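Side-chain contacts in protein YSC84 (Saccharomyces cerevisiae, PDB 2A08), which helps organise the actin cytoskeleton and supports fluid-phase endocytosis and vesicle trafficking, and is represented by its carboxy-terminal SH3 domain: residues L20-G25 and A54-V59; I28-K33 and G50-N55. All coordinates share one frame; numbering follows the deposited sequence. Where two conformers were deposited one is given.

Contact 1: residues L20-G25 and A54-V59; sequences LAFKKG and ANYVRV
Tyr56 and Val57 both meet the far end of the Phe22 ring, joining the returning arm of the RT loop of this SH3 domain to the 3-10 turn and last strand. The assignment rests on topology: 20-25 lies in the long loop between strand 5-8 and strand 27-30, whereas residues 54-56 form the 3-10 turn that leads into strand 57-59. Ala54 begins that turn. Its carbonyl O accepts a weak hydrogen bond from Val57 N at 3.3 Å, while its methyl rests on Trp41. Asn55 sets OD1 at the edge of the Tyr56 ring, in its plane, 3.5 Å from CD1. Tyr56 makes the first crossing. Its CB lies at the edge of the Phe22 ring, near the ring plane and 4.0 Å from CZ, so the touch comes from the root of the tyrosine; the two side chains cross obliquely, and the ring planes are steeply inclined, about 75° apart. With CG beside the backbone N (chi1 -80°), the phenol leads away from that touch, and Tyr56 remains partly exposed. In the SH3 family the tyrosine of this turn commonly lines the groove for proline-rich peptides, and Tyr56 is consistent with that role. Val57 follows, buried. Its side chain and that of Phe22 run at about a right angle, and CG1 reaches Phe22 from a direction neither over the face nor at the edge. Phe22 can present this end because its CG sits between the backbone N and the carbonyl carbon (chi1 52°), sending the ring inward, where it also touches Ala8. No hydrogen bond crosses between the segments. Both touches converge on one ring atom, Phe22 CZ, with Val57 CG1 4.1 Å away.

Contact 2: residues I28-K33 and G50-N55; sequences ITILKK and GIFPAN
The hydrophobic core of the SH3 barrel is where Phe52 of strand 48-53 meets Ile28 and Ile30 of strand 27-30. All three residues are buried, and the contact centre is about 3 Å from the centre of the chain. Ile28 uses its short branch: CG2 comes to 4.0 Å from Phe52 CE2 and 4.2 Å from Phe52 CZ, at a slant that is neither face-on nor edge-on. The isoleucine and the phenylalanine run past each other in opposite directions, side by side. Ile30 uses its long branch instead. CD1 lies in the plane of the phenyl ring, at its edge, 3.9 Å from Phe52 CZ, and the two side chains cross at about a right angle. The two torsions of Ile30, chi1 -54° and chi2 -62°, swing this methyl across to the ring although CB itself is directed along the flank of the other segment.

Strands 27-30 and 48-53 are not neighbours in the antiparallel sheet, since strand 40-45 runs between them, and accordingly no hydrogen bond links the two segments; the strongly curled sheet of the SH3 fold brings their side chains together across the interior. Past Ile30 the chain turns a corner at Leu31, where a classic beta bulge sets Leu31 and Lys32 opposite the single residue Thr42. In Phe52 a chi1 of 62° tucks the phenyl group over its own backbone and turns it to the interior. The following Pro53 packs on Trp40, a pairing that in SH3 relatives usually contributes to the peptide-binding face.

Overall arrangement
Phe52 connects the two contacts, whose centres are about 8 Å apart. Phe22 of contact 1 packs edge-to-face with it, Phe22 CE2 coming to 3.6 Å from Phe52 CG, and Val57 CG1 approaches Phe52 CE1 at 3.6 Å; this is the ring that also receives the isoleucines of contact 2. One backbone link adds to this packing: Leu20 N lies 2.8 Å from Ile51 O, a probable hydrogen bond between the RT loop and strand 48-53. Ala54 and Asn55 belong to both contacts. The peptide groove expected for an SH3 domain probably includes Tyr56 of contact 1 and Pro53 of contact 2.

Contact 1: residues L20-G25 and A54-V59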
# COMPACT_ATOMS: atom_id res chain seq x y z
N LEU A 20 -5.56 -4.27 1.34
CA LEU A 20 -4.39 -4.95 0.80
C LEU A 20 -3.45 -5.39 1.91
O LEU A 20 -2.98 -4.57 2.69
CB LEU A 20 -3.62 -4.04 -0.15
CG LEU A 20 -2.36 -4.58 -0.78
CD1 LEU A 20 -2.71 -5.61 -1.81
CD2 LEU A 20 -1.58 -3.38 -1.38
N ALA A 21 -3.19 -6.68 1.98
CA ALA A 21 -2.23 -7.22 2.93
C ALA A 21 -0.85 -7.19 2.31
O ALA A 21 -0.70 -7.42 1.11
CB ALA A 21 -2.59 -8.63 3.26
N PHE A 22 0.15 -6.93 3.12
CA PHE A 22 1.54 -7.00 2.66
C PHE A 22 2.49 -7.19 3.83
O PHE A 22 2.07 -7.10 5.00
CB PHE A 22 1.96 -5.79 1.80
CG PHE A 22 1.67 -4.44 2.42
CD1 PHE A 22 2.44 -3.93 3.46
CD2 PHE A 22 0.65 -3.67 1.94
CE1 PHE A 22 2.18 -2.68 4.02
CE2 PHE A 22 0.38 -2.39 2.49
CZ PHE A 22 1.16 -1.92 3.53
N LYS A 23 3.75 -7.49 3.50
CA LYS A 23 4.84 -7.66 4.46
C LYS A 23 5.89 -6.58 4.26
O LYS A 23 6.09 -6.09 3.14
CB LYS A 23 5.51 -9.03 4.32
CG LYS A 23 4.54 -10.16 4.46
CD LYS A 23 4.08 -10.36 5.88
CE LYS A 23 3.22 -11.66 6.03
NZ LYS A 23 3.72 -12.85 5.27
N LYS A 24 6.55 -6.20 5.35
CA LYS A 24 7.72 -5.31 5.31
C LYS A 24 8.65 -5.70 4.16
O LYS A 24 8.98 -6.87 4.00
CB LYS A 24 8.45 -5.32 6.68
CG LYS A 24 9.65 -4.41 6.70
CD LYS A 24 10.34 -4.44 8.04
CE LYS A 24 11.47 -3.44 8.08
NZ LYS A 24 12.03 -3.46 9.48
N GLY A 25 8.98 -4.72 3.31
CA GLY A 25 9.94 -4.92 2.23
C GLY A 25 9.26 -5.23 0.90
O GLY A 25 9.90 -5.16 -0.14
N ALA A 54 -1.38 4.98 4.38
CA ALA A 54 -0.28 5.61 3.61
C ALA A 54 1.06 5.59 4.33
O ALA A 54 2.09 5.42 3.68
CB ALA A 54 -0.63 7.04 3.31
N ASN A 55 1.08 5.80 5.64
CA ASN A 55 2.31 5.86 6.40
C ASN A 55 3.04 4.52 6.57
O ASN A 55 4.12 4.47 7.13
CB ASN A 55 2.06 6.50 7.74
CG ASN A 55 1.16 5.66 8.65
OD1 ASN A 55 0.15 5.11 8.21
ND2 ASN A 55 1.49 5.66 9.93
N TYR A 56 2.45 3.44 6.05
CA TYR A 56 3.10 2.13 6.11
C TYR A 56 4.09 1.90 4.97
O TYR A 56 4.76 0.85 4.95
CB TYR A 56 2.10 0.99 6.11
CG TYR A 56 1.41 0.66 7.42
CD1 TYR A 56 0.79 1.65 8.16
CD2 TYR A 56 1.34 -0.65 7.88
CE1 TYR A 56 0.13 1.34 9.34
CE2 TYR A 56 0.70 -0.97 9.05
CZ TYR A 56 0.06 0.03 9.79
OH TYR A 56 -0.63 -0.31 10.97
N VAL A 57 4.13 2.81 4.01
CA VAL A 57 5.00 2.68 2.84
C VAL A 57 5.83 3.93 2.62
O VAL A 57 5.52 5.00 3.12
CB VAL A 57 4.21 2.33 1.53
CG1 VAL A 57 3.27 1.14 1.75
CG2 VAL A 57 3.44 3.53 0.95
N ARG A 58 6.89 3.78 1.83
CA ARG A 58 7.73 4.90 1.40
C ARG A 58 7.78 4.87 -0.13
O ARG A 58 8.35 3.94 -0.71
CB ARG A 58 9.14 4.76 1.96
CG ARG A 58 10.11 5.88 1.50
CD ARG A 58 11.52 5.79 2.10
NE ARG A 58 11.48 5.71 3.57
CZ ARG A 58 12.42 5.15 4.33
NH1 ARG A 58 13.51 4.60 3.80
NH2 ARG A 58 12.26 5.12 5.64
N VAL A 59 7.18 5.87 -0.76
CA VAL A 59 7.22 6.00 -2.21
C VAL A 59 8.68 6.13 -2.70
O VAL A 59 9.48 6.83 -2.11
CB VAL A 59 6.38 7.19 -2.71
CG1 VAL A 59 6.50 7.37 -4.22
CG2 VAL A 59 4.92 7.00 -2.30

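Contact 2: residues I28-K33 and G50-N55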
# COMPACT_ATOMS: atom_id res chain seq x y z
N ILE A 28 4.95 -2.28 -3.41
CA ILE A 28 3.52 -2.02 -3.66
C ILE A 28 3.42 -1.07 -4.87
O ILE A 28 4.02 -0.02 -4.88
CB ILE A 28 2.86 -1.38 -2.42
CG1 ILE A 28 3.15 -2.17 -1.12
CG2 ILE A 28 1.37 -1.10 -2.66
CD1 ILE A 28 2.98 -3.60 -1.14
N THR A 29 2.64 -1.47 -5.87
CA THR A 29 2.31 -0.59 -6.96
C THR A 29 1.17 0.29 -6.50
O THR A 29 0.17 -0.23 -6.01
CB THR A 29 1.85 -1.43 -8.14
OG1 THR A 29 2.97 -2.16 -8.67
CG2 THR A 29 1.32 -0.56 -9.26
N ILE A 30 1.31 1.61 -6.61
CA ILE A 30 0.27 2.52 -6.21
C ILE A 30 -0.74 2.73 -7.35
O ILE A 30 -0.38 3.24 -8.40
CB ILE A 30 0.85 3.90 -5.82
CG1 ILE A 30 1.95 3.78 -4.74
CG2 ILE A 30 -0.27 4.80 -5.41
CD1 ILE A 30 1.50 3.22 -3.48
N LEU A 31 -1.97 2.29 -7.13
CA LEU A 31 -3.06 2.51 -8.08
C LEU A 31 -3.61 3.94 -7.96
O LEU A 31 -3.89 4.59 -8.97
CB LEU A 31 -4.17 1.46 -7.89
CG LEU A 31 -3.72 -0.01 -8.03
CD1 LEU A 31 -4.92 -0.92 -7.99
CD2 LEU A 31 -2.93 -0.26 -9.33
N LYS A 32 -3.73 4.42 -6.71
CA LYS A 32 -4.17 5.79 -6.44
C LYS A 32 -3.73 6.18 -5.05
O LYS A 32 -3.82 5.39 -4.13
CB LYS A 32 -5.68 5.92 -6.57
CG LYS A 32 -6.13 7.42 -6.54
CD LYS A 32 -7.50 7.59 -7.04
CE LYS A 32 -7.93 9.07 -6.95
NZ LYS A 32 -7.24 9.92 -7.91
N LYS A 33 -3.22 7.41 -4.90
CA LYS A 33 -2.86 7.94 -3.59
C LYS A 33 -3.28 9.39 -3.51
O LYS A 33 -3.53 10.03 -4.52
CB LYS A 33 -1.35 7.87 -3.37
CG LYS A 33 -0.51 8.66 -4.36
CD LYS A 33 0.97 8.48 -4.01
CE LYS A 33 1.44 9.39 -2.89
NZ LYS A 33 1.39 10.86 -3.13
N GLY A 50 -6.00 -3.53 -3.00
CA GLY A 50 -6.88 -2.99 -2.00
C GLY A 50 -6.27 -1.79 -1.32
O GLY A 50 -5.25 -1.24 -1.77
N ILE A 51 -6.83 -1.40 -0.19
CA ILE A 51 -6.43 -0.18 0.49
C ILE A 51 -5.51 -0.48 1.67
O ILE A 51 -5.52 -1.61 2.21
CB ILE A 51 -7.67 0.68 0.96
CG1 ILE A 51 -8.51 -0.01 2.07
CG2 ILE A 51 -8.51 1.09 -0.24
CD1 ILE A 51 -9.41 1.00 2.78
N PHE A 52 -4.71 0.51 2.05
CA PHE A 52 -3.77 0.39 3.17
C PHE A 52 -3.42 1.76 3.71
O PHE A 52 -3.62 2.77 3.03
CB PHE A 52 -2.49 -0.32 2.71
CG PHE A 52 -1.75 0.43 1.63
CD1 PHE A 52 -0.75 1.34 1.97
CD2 PHE A 52 -2.05 0.27 0.28
CE1 PHE A 52 -0.08 2.07 0.99
CE2 PHE A 52 -1.38 1.03 -0.69
CZ PHE A 52 -0.40 1.91 -0.33
N PRO A 53 -2.92 1.85 4.94
CA PRO A 53 -2.56 3.16 5.48
C PRO A 53 -1.29 3.73 4.82
O PRO A 53 -0.25 3.05 4.77
CB PRO A 53 -2.39 2.91 6.98
CG PRO A 53 -2.74 1.49 7.16
CD PRO A 53 -2.67 0.77 5.91
N ALA A 54 -1.38 4.98 4.38
CA ALA A 54 -0.28 5.61 3.61
C ALA A 54 1.06 5.59 4.33
O ALA A 54 2.09 5.42 3.68
CB ALA A 54 -0.63 7.04 3.31
N ASN A 55 1.08 5.80 5.64
CA ASN A 55 2.31 5.86 6.40
C ASN A 55 3.04 4.52 6.57
O ASN A 55 4.12 4.47 7.13
CB ASN A 55 2.06 6.50 7.74
CG ASN A 55 1.16 5.66 8.65
OD1 ASN A 55 0.15 5.11 8.21
ND2 ASN A 55 1.49 5.66 9.93